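Inosine-uridine preferring nucleoside hydrolase family protein (Bacillus anthracis, PDB 2C40) belongs to a nucleoside hydrolase family and holds a calcium ion and alpha-D-ribofuranose together in one pocket of its alpha/beta fold. Local coordinates at residues M45-R49 with V62-N66; K50-F55 with I89-S93; G255-L259 with R298-Y302. One frame throughout, in Å; residues are numbered along the deposited sequence. Where two conformers were deposited one is given.

Contact 1 of 3, residues M45-R49 with V62-N66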
loop_
_atom_site.group_PDB
_atom_site.type_symbol
_atom_site.label_atom_id
_atom_site.label_comp_id
_atom_site.label_asym_id
_atom_site.label_seq_id
_atom_site.Cartn_x
_atom_site.Cartn_y
_atom_site.Cartn_z
ATOM N N MET A 45 12.177 -9.358 -6.937
ATOM C CA MET A 45 12.730 -9.835 -8.201
ATOM C C MET A 45 11.826 -9.434 -9.320
ATOM O O MET A 45 12.286 -8.790 -10.246
ATOM C CB MET A 45 12.860 -11.355 -8.202
ATOM C CG MET A 45 14.017 -11.816 -7.454
ATOM S SD MET A 45 15.573 -11.326 -8.249
ATOM C CE MET A 45 16.446 -11.527 -6.784
ATOM N N SER A 46 10.525 -9.791 -9.229
ATOM C CA SER A 46 9.591 -9.455 -10.327
ATOM C C SER A 46 9.557 -7.965 -10.551
ATOM O O SER A 46 9.659 -7.530 -11.678
ATOM C CB SER A 46 8.139 -9.852 -10.086
ATOM O OG SER A 46 8.024 -11.127 -9.546
ATOM N N ALA A 47 9.362 -7.189 -9.479
ATOM C CA ALA A 47 9.258 -5.726 -9.607
ATOM C C ALA A 47 10.478 -5.098 -10.295
ATOM O O ALA A 47 10.314 -4.230 -11.186
ATOM C CB ALA A 47 8.992 -5.059 -8.219
ATOM N N SER A 48 11.672 -5.546 -9.902
ATOM C CA SER A 48 12.953 -5.121 -10.572
ATOM C C SER A 48 12.980 -5.456 -12.061
ATOM O O SER A 48 13.331 -4.615 -12.883
ATOM C CB SER A 48 14.178 -5.796 -9.939
ATOM O OG SER A 48 14.185 -5.572 -8.554
ATOM N N ARG A 49 12.596 -6.683 -12.400
ATOM C CA ARG A 49 12.550 -7.085 -13.797
ATOM C C ARG A 49 11.564 -6.286 -14.630
ATOM O O ARG A 49 11.878 -5.905 -15.749
ATOM C CB ARG A 49 12.282 -8.586 -13.911
ATOM C CG ARG A 49 13.482 -9.429 -13.382
ATOM C CD ARG A 49 13.050 -10.837 -13.031
ATOM N NE ARG A 49 12.663 -11.560 -14.225
ATOM C CZ ARG A 49 11.865 -12.631 -14.269
ATOM N NH1 ARG A 49 11.283 -13.100 -13.179
ATOM N NH2 ARG A 49 11.642 -13.233 -15.443
ATOM N N VAL A 62 18.750 -9.683 -13.566
ATOM C CA VAL A 62 18.600 -9.484 -12.129
ATOM C C VAL A 62 18.919 -10.811 -11.434
ATOM O O VAL A 62 18.283 -11.821 -11.731
ATOM C CB VAL A 62 17.170 -8.983 -11.757
ATOM C CG1 VAL A 62 17.052 -8.650 -10.297
ATOM C CG2 VAL A 62 16.814 -7.744 -12.565
ATOM N N ALA A 63 19.908 -10.799 -10.528
ATOM C CA ALA A 63 20.261 -11.972 -9.772
ATOM C C ALA A 63 19.595 -11.987 -8.409
ATOM O O ALA A 63 19.454 -10.955 -7.747
ATOM C CB ALA A 63 21.759 -12.045 -9.605
ATOM N N ALA A 64 19.224 -13.179 -7.980
ATOM C CA ALA A 64 18.673 -13.422 -6.668
ATOM C C ALA A 64 19.752 -13.834 -5.677
ATOM O O ALA A 64 20.500 -14.788 -5.942
ATOM C CB ALA A 64 17.584 -14.548 -6.783
ATOM N N SER A 65 19.803 -13.142 -4.535
ATOM C CA SER A 65 20.679 -13.532 -3.432
ATOM C C SER A 65 20.222 -14.810 -2.752
ATOM O O SER A 65 19.045 -15.137 -2.781
ATOM C CB SER A 65 20.720 -12.425 -2.371
ATOM O OG SER A 65 21.529 -12.808 -1.297
ATOM N N ASN A 66 21.160 -15.577 -2.191
ATOM C CA ASN A 66 20.776 -16.671 -1.280
ATOM C C ASN A 66 21.375 -16.394 0.086
ATOM O O ASN A 66 21.442 -17.271 0.956
ATOM C CB ASN A 66 21.046 -18.102 -1.831
ATOM C CG ASN A 66 22.519 -18.383 -2.154
ATOM O OD1 ASN A 66 22.832 -19.454 -2.691
ATOM N ND2 ASN A 66 23.416 -17.475 -1.821
#
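A beta-alpha-beta crossover brings these residues together: helix 41-55 links strand 27-34 to its parallel neighbour, strand 62-64, and residues 45-49 are a part of the helix that lies along the second strand. Helix and strand run almost antiparallel, at 171°, with axes 9.2 Å apart, a spacing that side chains must fill. Val62 points toward the helix; its CG1 is 3.7 Å from Met45 SD and 4.1 Å from Ser48 CB, while its CG2 is 3.8 Å from Arg49 CG. The long, flexible Met45 starts sideways but reaches as far as Ala64, whose small side chain suits a crowded spot. Ser48 and Arg49 meet Val62 through carbon, while Ser48 OG bonds to Ala44 O and His8 NE2, and Arg49 NE to Thr98 O. Between these two segments the contact is thus van der Waals packing, while the backbone of Ala63 bonds to Val32 and Val34 of strand 27-34.

Contact 2 of 3, residues K50-F55 with I89-S93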
loop_
_atom_site.group_PDB
_atom_site.type_symbol
_atom_site.label_atom_id
_atom_site.label_comp_id
_atom_site.label_asym_id
_atom_site.label_seq_id
_atom_site.Cartn_x
_atom_site.Cartn_y
_atom_site.Cartn_z
ATOM N N LYS A 50 10.379 -6.042 -14.079
ATOM C CA LYS A 50 9.334 -5.247 -14.762
ATOM C C LYS A 50 9.738 -3.760 -14.878
ATOM O O LYS A 50 9.361 -3.055 -15.812
ATOM C CB LYS A 50 7.997 -5.347 -14.010
ATOM C CG LYS A 50 7.429 -6.768 -13.853
ATOM C CD LYS A 50 6.073 -6.757 -13.207
ATOM C CE LYS A 50 5.676 -8.146 -12.787
ATOM N NZ LYS A 50 4.390 -8.117 -12.065
ATOM N N ILE A 51 10.504 -3.283 -13.916
ATOM C CA ILE A 51 10.963 -1.886 -13.953
ATOM C C ILE A 51 11.987 -1.723 -15.072
ATOM O O ILE A 51 11.954 -0.743 -15.811
ATOM C CB ILE A 51 11.510 -1.424 -12.595
ATOM C CG1 ILE A 51 10.356 -1.275 -11.622
ATOM C CG2 ILE A 51 12.238 -0.074 -12.730
ATOM C CD1 ILE A 51 10.748 -1.131 -10.131
ATOM N N ILE A 52 12.874 -2.705 -15.196
ATOM C CA ILE A 52 13.895 -2.696 -16.232
ATOM C C ILE A 52 13.197 -2.833 -17.589
ATOM O O ILE A 52 13.489 -2.073 -18.498
ATOM C CB ILE A 52 14.919 -3.806 -16.006
ATOM C CG1 ILE A 52 15.691 -3.568 -14.717
ATOM C CG2 ILE A 52 15.922 -3.884 -17.164
ATOM C CD1 ILE A 52 16.438 -4.819 -14.246
ATOM N N ASP A 53 12.233 -3.753 -17.708
ATOM C CA ASP A 53 11.458 -3.859 -18.937
ATOM C C ASP A 53 10.814 -2.541 -19.364
ATOM O O ASP A 53 10.984 -2.099 -20.501
ATOM C CB ASP A 53 10.304 -4.870 -18.804
ATOM C CG ASP A 53 10.762 -6.305 -18.842
ATOM O OD1 ASP A 53 11.965 -6.561 -18.823
ATOM O OD2 ASP A 53 9.899 -7.198 -18.860
ATOM N N ARG A 54 10.048 -1.937 -18.467
ATOM C CA ARG A 54 9.259 -0.767 -18.837
ATOM C C ARG A 54 10.126 0.484 -19.000
ATOM O O ARG A 54 9.929 1.262 -19.945
ATOM C CB ARG A 54 8.169 -0.502 -17.816
ATOM C CG ARG A 54 7.267 0.674 -18.173
ATOM C CD ARG A 54 5.853 0.238 -18.534
ATOM N NE ARG A 54 5.106 1.319 -19.185
ATOM C CZ ARG A 54 3.772 1.408 -19.239
ATOM N NH1 ARG A 54 3.007 0.487 -18.642
ATOM N NH2 ARG A 54 3.200 2.441 -19.867
ATOM N N PHE A 55 11.091 0.657 -18.103
ATOM C CA PHE A 55 11.795 1.918 -17.977
ATOM C C PHE A 55 13.296 1.833 -18.233
ATOM O O PHE A 55 13.987 2.845 -18.155
ATOM C CB PHE A 55 11.551 2.479 -16.572
ATOM C CG PHE A 55 10.117 2.761 -16.258
ATOM C CD1 PHE A 55 9.526 2.228 -15.105
ATOM C CD2 PHE A 55 9.349 3.600 -17.069
ATOM C CE1 PHE A 55 8.213 2.496 -14.797
ATOM C CE2 PHE A 55 8.021 3.876 -16.743
ATOM C CZ PHE A 55 7.462 3.315 -15.607
ATOM N N ILE A 89 0.941 -0.043 -14.062
ATOM C CA ILE A 89 2.028 0.463 -14.891
ATOM C C ILE A 89 3.067 -0.639 -15.192
ATOM O O ILE A 89 3.568 -0.717 -16.289
ATOM C CB ILE A 89 2.675 1.777 -14.290
ATOM C CG1 ILE A 89 4.057 2.042 -14.835
ATOM C CG2 ILE A 89 2.929 1.689 -12.809
ATOM C CD1 ILE A 89 4.061 2.418 -16.230
ATOM N N LEU A 90 3.338 -1.491 -14.204
ATOM C CA LEU A 90 4.357 -2.548 -14.297
ATOM C C LEU A 90 3.879 -3.871 -14.887
ATOM O O LEU A 90 4.696 -4.737 -15.180
ATOM C CB LEU A 90 4.916 -2.832 -12.889
ATOM C CG LEU A 90 5.764 -1.715 -12.306
ATOM C CD1 LEU A 90 6.456 -2.214 -11.008
ATOM C CD2 LEU A 90 6.791 -1.219 -13.321
ATOM N N ASN A 91 2.559 -4.025 -15.005
ATOM C CA ASN A 91 1.913 -5.244 -15.482
ATOM C C ASN A 91 1.204 -5.063 -16.824
ATOM O O ASN A 91 0.640 -6.013 -17.366
ATOM C CB ASN A 91 0.886 -5.726 -14.454
ATOM C CG ASN A 91 1.533 -6.181 -13.181
ATOM O OD1 ASN A 91 2.142 -7.235 -13.128
ATOM N ND2 ASN A 91 1.426 -5.377 -12.149
ATOM N N GLU A 92 1.236 -3.841 -17.345
ATOM C CA GLU A 92 0.554 -3.507 -18.569
ATOM C C GLU A 92 1.014 -4.352 -19.787
ATOM O O GLU A 92 0.186 -4.660 -20.644
ATOM C CB GLU A 92 0.690 -1.995 -18.866
ATOM C CG GLU A 92 -0.334 -1.547 -19.924
ATOM C CD GLU A 92 -0.309 -0.081 -20.267
ATOM O OE1 GLU A 92 0.540 0.663 -19.749
ATOM O OE2 GLU A 92 -1.158 0.331 -21.092
ATOM N N SER A 93 2.306 -4.705 -19.847
ATOM C CA SER A 93 2.911 -5.481 -20.970
ATOM C C SER A 93 2.523 -6.937 -20.981
ATOM O O SER A 93 2.649 -7.615 -21.995
ATOM C CB SER A 93 4.445 -5.493 -20.884
ATOM O OG SER A 93 4.967 -4.196 -20.756
HETATM O O HOH W 1 7.169 -4.038 -17.415
#
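Ile89, on the short, weakly bonded helix 88-91, meets the last turn of helix 41-55 in two ways. Its CD1 lies 3.6 Å from Phe55 CZ and also over one face of the Arg54 guanidinium, while its carbonyl O accepts a 2.7 Å hydrogen bond from Arg54 NH1. Leu90, the residue most covered here, rests CD2 against both Ile51 and Phe55, 3.9 Å from Ile51 CG1 and 4.2 Å from Phe55 CE1; a branched aliphatic chain suits such an apolar surface. Its carbonyl O accepts a weak bond from a water that also donates to Lys50 O at 2.9 Å. At Asn91 a side chain joins the polar contacts: OD1 takes a 2.6 Å hydrogen bond from NZ of the extended Lys50, whose charge is also paired with Asp85. Glu92 OE1 then forms a salt bridge with Arg54 NH1 at 2.7 Å. Arg54 NH2 adds a weak bond to the same oxygen, which also pairs with Arg216 of the second subunit. Apolar packing therefore lies beside charged groups that reach the subunit interface, and Arg54 spans both: it binds a main-chain carbonyl and a carboxylate while an isoleucine lies over its guanidinium.

Contact 3 of 3, residues G255-L259 with R298-Y302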
loop_
_atom_site.group_PDB
_atom_site.type_symbol
_atom_site.label_atom_id
_atom_site.label_comp_id
_atom_site.label_asym_id
_atom_site.label_seq_id
_atom_site.Cartn_x
_atom_site.Cartn_y
_atom_site.Cartn_z
ATOM N N GLY A 255 25.003 9.156 -9.119
ATOM C CA GLY A 255 24.774 9.891 -10.353
ATOM C C GLY A 255 25.242 11.337 -10.332
ATOM O O GLY A 255 25.588 11.877 -11.369
ATOM N N LYS A 256 25.215 11.969 -9.167
ATOM C CA LYS A 256 25.502 13.395 -9.042
ATOM C C LYS A 256 26.141 13.701 -7.700
ATOM O O LYS A 256 25.521 14.249 -6.820
ATOM C CB LYS A 256 24.237 14.228 -9.219
ATOM C CG LYS A 256 24.532 15.674 -9.460
ATOM C CD LYS A 256 23.291 16.453 -9.827
ATOM C CE LYS A 256 23.162 16.632 -11.329
ATOM N NZ LYS A 256 22.053 17.580 -11.650
ATOM N N ALA A 257 27.412 13.352 -7.573
ATOM C CA ALA A 257 28.162 13.490 -6.308
ATOM C C ALA A 257 28.082 14.911 -5.729
ATOM O O ALA A 257 28.117 15.093 -4.503
ATOM C CB ALA A 257 29.607 13.118 -6.539
ATOM N N ASP A 258 27.956 15.886 -6.632
ATOM C CA ASP A 258 27.901 17.313 -6.328
ATOM C C ASP A 258 26.664 17.839 -5.562
ATOM O O ASP A 258 26.617 19.036 -5.220
ATOM C CB ASP A 258 28.084 18.152 -7.640
ATOM C CG ASP A 258 27.818 17.341 -8.984
ATOM O OD1 ASP A 258 28.289 16.159 -9.109
ATOM O OD2 ASP A 258 27.206 17.920 -9.948
ATOM N N LEU A 259 25.682 16.973 -5.323
ATOM C CA LEU A 259 24.495 17.285 -4.520
ATOM C C LEU A 259 24.801 17.438 -3.037
ATOM O O LEU A 259 24.099 18.146 -2.327
ATOM C CB LEU A 259 23.436 16.182 -4.695
ATOM C CG LEU A 259 22.819 16.102 -6.088
ATOM C CD1 LEU A 259 21.917 14.899 -6.229
ATOM C CD2 LEU A 259 22.073 17.374 -6.399
ATOM N N ARG A 298 18.269 21.039 -5.357
ATOM C CA ARG A 298 18.913 20.271 -6.422
ATOM C C ARG A 298 18.570 18.804 -6.359
ATOM O O ARG A 298 18.347 18.172 -7.380
ATOM C CB ARG A 298 20.408 20.453 -6.368
ATOM C CG ARG A 298 20.802 21.883 -6.716
ATOM C CD ARG A 298 21.882 21.885 -7.769
ATOM N NE ARG A 298 23.195 21.799 -7.172
ATOM C CZ ARG A 298 24.240 21.121 -7.658
ATOM N NH1 ARG A 298 24.165 20.363 -8.752
ATOM N NH2 ARG A 298 25.389 21.201 -7.007
ATOM N N PHE A 299 18.528 18.254 -5.159
ATOM C CA PHE A 299 18.196 16.816 -4.994
ATOM C C PHE A 299 16.814 16.534 -5.561
ATOM O O PHE A 299 16.636 15.695 -6.440
ATOM C CB PHE A 299 18.282 16.403 -3.518
ATOM C CG PHE A 299 17.828 15.015 -3.267
ATOM C CD1 PHE A 299 16.701 14.763 -2.471
ATOM C CD2 PHE A 299 18.488 13.952 -3.871
ATOM C CE1 PHE A 299 16.290 13.478 -2.232
ATOM C CE2 PHE A 299 18.060 12.640 -3.667
ATOM C CZ PHE A 299 16.965 12.394 -2.865
ATOM N N PHE A 300 15.827 17.250 -5.078
ATOM C CA PHE A 300 14.463 17.033 -5.543
ATOM C C PHE A 300 14.251 17.428 -6.989
ATOM O O PHE A 300 13.496 16.767 -7.668
ATOM C CB PHE A 300 13.451 17.728 -4.615
ATOM C CG PHE A 300 13.319 17.047 -3.306
ATOM C CD1 PHE A 300 13.811 17.623 -2.133
ATOM C CD2 PHE A 300 12.769 15.790 -3.251
ATOM C CE1 PHE A 300 13.697 16.956 -0.909
ATOM C CE2 PHE A 300 12.654 15.115 -2.049
ATOM C CZ PHE A 300 13.119 15.686 -0.871
ATOM N N ASP A 301 14.919 18.474 -7.474
ATOM C CA ASP A 301 14.843 18.805 -8.910
ATOM C C ASP A 301 15.462 17.685 -9.774
ATOM O O ASP A 301 14.986 17.346 -10.842
ATOM C CB ASP A 301 15.552 20.119 -9.196
ATOM C CG ASP A 301 15.455 20.513 -10.637
ATOM O OD1 ASP A 301 14.345 20.871 -11.086
ATOM O OD2 ASP A 301 16.498 20.483 -11.330
ATOM N N TYR A 302 16.531 17.108 -9.283
ATOM C CA TYR A 302 17.248 16.076 -10.020
ATOM C C TYR A 302 16.365 14.830 -10.236
ATOM O O TYR A 302 16.217 14.332 -11.350
ATOM C CB TYR A 302 18.511 15.734 -9.241
ATOM C CG TYR A 302 19.360 14.645 -9.803
ATOM C CD1 TYR A 302 19.799 13.609 -8.993
ATOM C CD2 TYR A 302 19.734 14.649 -11.142
ATOM C CE1 TYR A 302 20.621 12.621 -9.497
ATOM C CE2 TYR A 302 20.545 13.667 -11.660
ATOM C CZ TYR A 302 20.979 12.646 -10.833
ATOM O OH TYR A 302 21.774 11.642 -11.344
#
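Leu259 and Tyr302 each bury 87 Å² here and Arg298 79 Å², and these three set the pattern. Leu259, at the end of the 3-10 turn 257-259, supplies the apolar centre of the contact: CD1 is 3.7 Å from Tyr302 CD1 and 4.3 Å from Phe299 CD2, at the edge of that ring, while CD2 is 3.5 Å from Arg298 CB. Tyr302 offers a broad aromatic surface. Lys256 lies over one face of it in a CH-pi contact, CD 4.2 Å from the ring centroid and 11° off the normal. The hydroxyl OH of Tyr302 approaches Gly255 CA to 3.6 Å; an ideal CB on Gly255 would fall 2.4 Å from that OH, so glycine suits the spot. Arg298 uses its aliphatic stem against Leu259, and its guanidinium lies beside the 3-10 segment, where NH1 is 4.1 Å from Asp258 OD2, too far for a salt bridge, and 4.5 Å from the like-charged Lys256 NZ. The contact packs the connection between helix 246-255 and strand 261-269 against helix 296-308, which follows the adjacent antiparallel strand 286-292. Ala252 of helix 246-255 touches Leu259, Phe299 and Tyr302, and so continues the apolar layer between the two helices.

Contacts 1 and 2 share helix 41-55 and touch each other, Val62 CG2 lying 3.4 Å from Ile52 CD1; contact 3 lies apart, its centre about 27 Å from that of contact 1 and on the opposite side of the chain's centre. Contact 1 is the most buried and is without polar bonds between its segments, as expected where a helix covers a sheet. Contact 2, farther along the same helix, is partly buried and the richest in hydrogen bonds and charge, in keeping with its place beside the second subunit. Contact 3 is also partly buried, but has an aliphatic and aromatic centre with loosely placed charges at an exposed margin, and it joins other elements, toward the end of the sheet where strands 286-292 and 261-269 lie.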